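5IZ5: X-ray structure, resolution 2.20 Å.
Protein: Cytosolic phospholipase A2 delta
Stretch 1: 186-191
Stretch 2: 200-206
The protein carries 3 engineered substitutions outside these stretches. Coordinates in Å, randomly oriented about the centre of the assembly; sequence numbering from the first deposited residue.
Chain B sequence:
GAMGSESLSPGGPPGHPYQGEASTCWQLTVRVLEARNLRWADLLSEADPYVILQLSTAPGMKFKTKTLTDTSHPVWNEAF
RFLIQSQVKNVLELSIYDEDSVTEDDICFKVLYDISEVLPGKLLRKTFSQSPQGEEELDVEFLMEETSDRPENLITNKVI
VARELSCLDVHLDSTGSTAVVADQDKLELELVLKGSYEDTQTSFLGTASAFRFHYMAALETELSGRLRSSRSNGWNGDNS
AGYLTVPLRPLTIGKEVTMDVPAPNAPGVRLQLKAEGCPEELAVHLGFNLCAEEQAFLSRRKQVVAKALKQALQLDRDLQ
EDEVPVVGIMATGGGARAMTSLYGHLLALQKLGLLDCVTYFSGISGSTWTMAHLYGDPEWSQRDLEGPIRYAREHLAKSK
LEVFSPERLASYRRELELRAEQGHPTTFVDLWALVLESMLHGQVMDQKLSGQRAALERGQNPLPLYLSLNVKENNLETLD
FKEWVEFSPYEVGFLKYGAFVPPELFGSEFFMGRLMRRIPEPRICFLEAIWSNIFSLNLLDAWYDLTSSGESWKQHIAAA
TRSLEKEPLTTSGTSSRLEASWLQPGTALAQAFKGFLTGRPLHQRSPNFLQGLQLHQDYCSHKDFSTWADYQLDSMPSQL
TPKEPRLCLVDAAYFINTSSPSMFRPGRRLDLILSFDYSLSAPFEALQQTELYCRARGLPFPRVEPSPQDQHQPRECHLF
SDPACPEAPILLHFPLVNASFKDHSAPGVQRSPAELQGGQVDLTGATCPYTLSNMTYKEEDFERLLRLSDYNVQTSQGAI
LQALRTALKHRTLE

Stretch 1 186-191: KLELEL
Stretch 2 200-206: TQTSFLG

Residues 188-191 and 200-204 form neighbouring antiparallel β-strands, their N-to-C directions 166° apart and their axes approaching to 4.4 Å; 643 Å² is buried between the stretches, both sides summed. Backbone angles are extended from Leu187 to Leu191 and Thr200 to Phe204, with phi from -74° (Leu187) to -172° (Ser203) and psi from 119° (Glu190) to 158° (Thr202). Leu205 stays extended (-70°/139°), but Gly206 turns to 86°/-46°, where a CB would jam against the preceding carbonyl O, which by itself calls for glycine. Leu189-Ser203 and Leu191-Gln201 are hydrogen-bonded pairs (CA-CA 5.3 and 5.2 Å). Leu189 N reaches Ser203 O at 2.7 Å, and Ser203 N returns to Leu189 O at 3.0 Å; Leu191 N to Gln201 O and Gln201 N to Leu191 O are both 2.8 Å and nearly straight. Glu188-Phe204 and Glu190-Thr202 are non-hydrogen-bonded pairs, CA atoms 4.2 and 4.4 Å apart.

Leu205 covers the most surface. Its N donates to Leu187 O at 3.0 Å, extending the ladder, while its CA-to-CB bond points toward stretch 1. With chi1 m and chi2 t, its branched end suits the place because the methyls reach different neighbours: CD1 lies 3.6 Å from Leu187 CB, CD2 4.5 Å from Leu189 CB. Exposed Lys186 brings NZ to 3.6 Å from Leu205 CD1.

Phe204 (chi1 m, chi2 109°) offers a ring face to Glu188 CG, 4.1 Å from the centroid and 22° off its normal, a CH-π contact. Glu188 (chi1 -146°, chi2 t) thus uses its methylene, while its OE2 is 3.7 Å from Thr202 OG1, not a hydrogen bond. Thr202 (p) shares this face, its CG2 4.2 Å from Glu190 CB. On the opposite face, buried Leu189 (t, p) and Leu191 (m, t) are apolar and need no polar partner; Ser203 and Gln201 join them, Gln201's end leading away, its NE2 hydrogen-bonded elsewhere in the structure.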

# COMPACT_ATOMS: atom_id res chain seq x y z
N LYS B 186 40.74 12.76 8.50
CA LYS B 186 41.44 13.24 7.33
C LYS B 186 40.60 14.31 6.61
O LYS B 186 39.86 15.08 7.24
CB LYS B 186 41.83 12.06 6.41
CG LYS B 186 43.15 12.23 5.65
CD LYS B 186 43.29 11.30 4.44
CE LYS B 186 44.15 11.92 3.35
NZ LYS B 186 44.35 11.01 2.18
N LEU B 187 40.78 14.39 5.30
CA LEU B 187 39.92 15.16 4.42
C LEU B 187 38.58 14.48 4.18
O LEU B 187 38.51 13.25 4.04
CB LEU B 187 40.60 15.32 3.06
CG LEU B 187 41.56 16.47 2.75
CD1 LEU B 187 41.86 17.30 3.99
CD2 LEU B 187 42.82 16.01 2.02
N GLU B 188 37.53 15.29 4.12
CA GLU B 188 36.21 14.83 3.72
C GLU B 188 35.86 15.38 2.34
O GLU B 188 35.82 16.59 2.14
CB GLU B 188 35.17 15.27 4.75
CG GLU B 188 34.03 14.28 4.93
CD GLU B 188 32.98 14.75 5.91
OE1 GLU B 188 33.11 15.87 6.45
OE2 GLU B 188 32.00 14.00 6.14
N LEU B 189 35.62 14.49 1.39
CA LEU B 189 35.15 14.86 0.05
C LEU B 189 33.63 15.04 0.06
O LEU B 189 32.91 14.15 0.49
CB LEU B 189 35.51 13.77 -0.96
CG LEU B 189 34.96 13.93 -2.39
CD1 LEU B 189 35.55 15.14 -3.10
CD2 LEU B 189 35.22 12.67 -3.20
N GLU B 190 33.16 16.19 -0.41
CA GLU B 190 31.72 16.45 -0.54
C GLU B 190 31.35 16.61 -2.01
O GLU B 190 31.84 17.53 -2.68
CB GLU B 190 31.30 17.69 0.24
CG GLU B 190 29.88 18.15 -0.06
CD GLU B 190 29.44 19.34 0.77
OE1 GLU B 190 29.04 19.15 1.93
OE2 GLU B 190 29.48 20.47 0.25
N LEU B 191 30.47 15.73 -2.50
CA LEU B 191 29.94 15.78 -3.86
C LEU B 191 28.47 16.17 -3.84
O LEU B 191 27.67 15.56 -3.12
CB LEU B 191 30.08 14.43 -4.54
CG LEU B 191 31.49 13.86 -4.66
CD1 LEU B 191 31.44 12.42 -5.14
CD2 LEU B 191 32.34 14.71 -5.60
N THR B 200 23.43 14.84 -2.18
CA THR B 200 24.75 15.09 -1.61
C THR B 200 25.34 13.81 -1.08
O THR B 200 24.65 13.04 -0.42
CB THR B 200 24.67 16.10 -0.46
OG1 THR B 200 24.13 17.34 -0.95
CG2 THR B 200 26.04 16.36 0.17
N GLN B 201 26.62 13.58 -1.37
CA GLN B 201 27.33 12.43 -0.83
C GLN B 201 28.68 12.89 -0.29
O GLN B 201 29.42 13.62 -0.96
CB GLN B 201 27.51 11.35 -1.89
CG GLN B 201 26.20 10.72 -2.33
CD GLN B 201 26.38 9.59 -3.34
OE1 GLN B 201 26.97 8.56 -3.02
NE2 GLN B 201 25.88 9.78 -4.55
N THR B 202 28.98 12.48 0.94
CA THR B 202 30.23 12.84 1.59
C THR B 202 30.98 11.61 2.00
O THR B 202 30.40 10.53 2.17
CB THR B 202 29.99 13.68 2.85
OG1 THR B 202 29.36 12.87 3.85
CG2 THR B 202 29.13 14.88 2.55
N SER B 203 32.29 11.76 2.18
CA SER B 203 33.13 10.67 2.58
C SER B 203 34.54 11.12 2.91
O SER B 203 35.07 12.04 2.27
CB SER B 203 33.21 9.63 1.47
OG SER B 203 34.33 8.80 1.68
N PHE B 204 35.15 10.45 3.88
CA PHE B 204 36.57 10.64 4.16
C PHE B 204 37.41 9.95 3.10
O PHE B 204 36.96 9.01 2.45
CB PHE B 204 36.92 10.13 5.56
CG PHE B 204 36.28 10.91 6.66
CD1 PHE B 204 35.24 10.38 7.42
CD2 PHE B 204 36.70 12.20 6.93
CE1 PHE B 204 34.66 11.12 8.43
CE2 PHE B 204 36.12 12.95 7.94
CZ PHE B 204 35.10 12.41 8.69
N LEU B 205 38.62 10.45 2.89
CA LEU B 205 39.51 9.85 1.90
C LEU B 205 39.97 8.49 2.40
O LEU B 205 40.26 8.32 3.59
CB LEU B 205 40.70 10.76 1.61
CG LEU B 205 40.37 12.11 0.97
CD1 LEU B 205 41.66 12.84 0.64
CD2 LEU B 205 39.52 11.94 -0.28
N GLY B 206 40.02 7.52 1.49
CA GLY B 206 40.25 6.11 1.84
C GLY B 206 38.97 5.38 2.21
O GLY B 206 38.73 4.25 1.76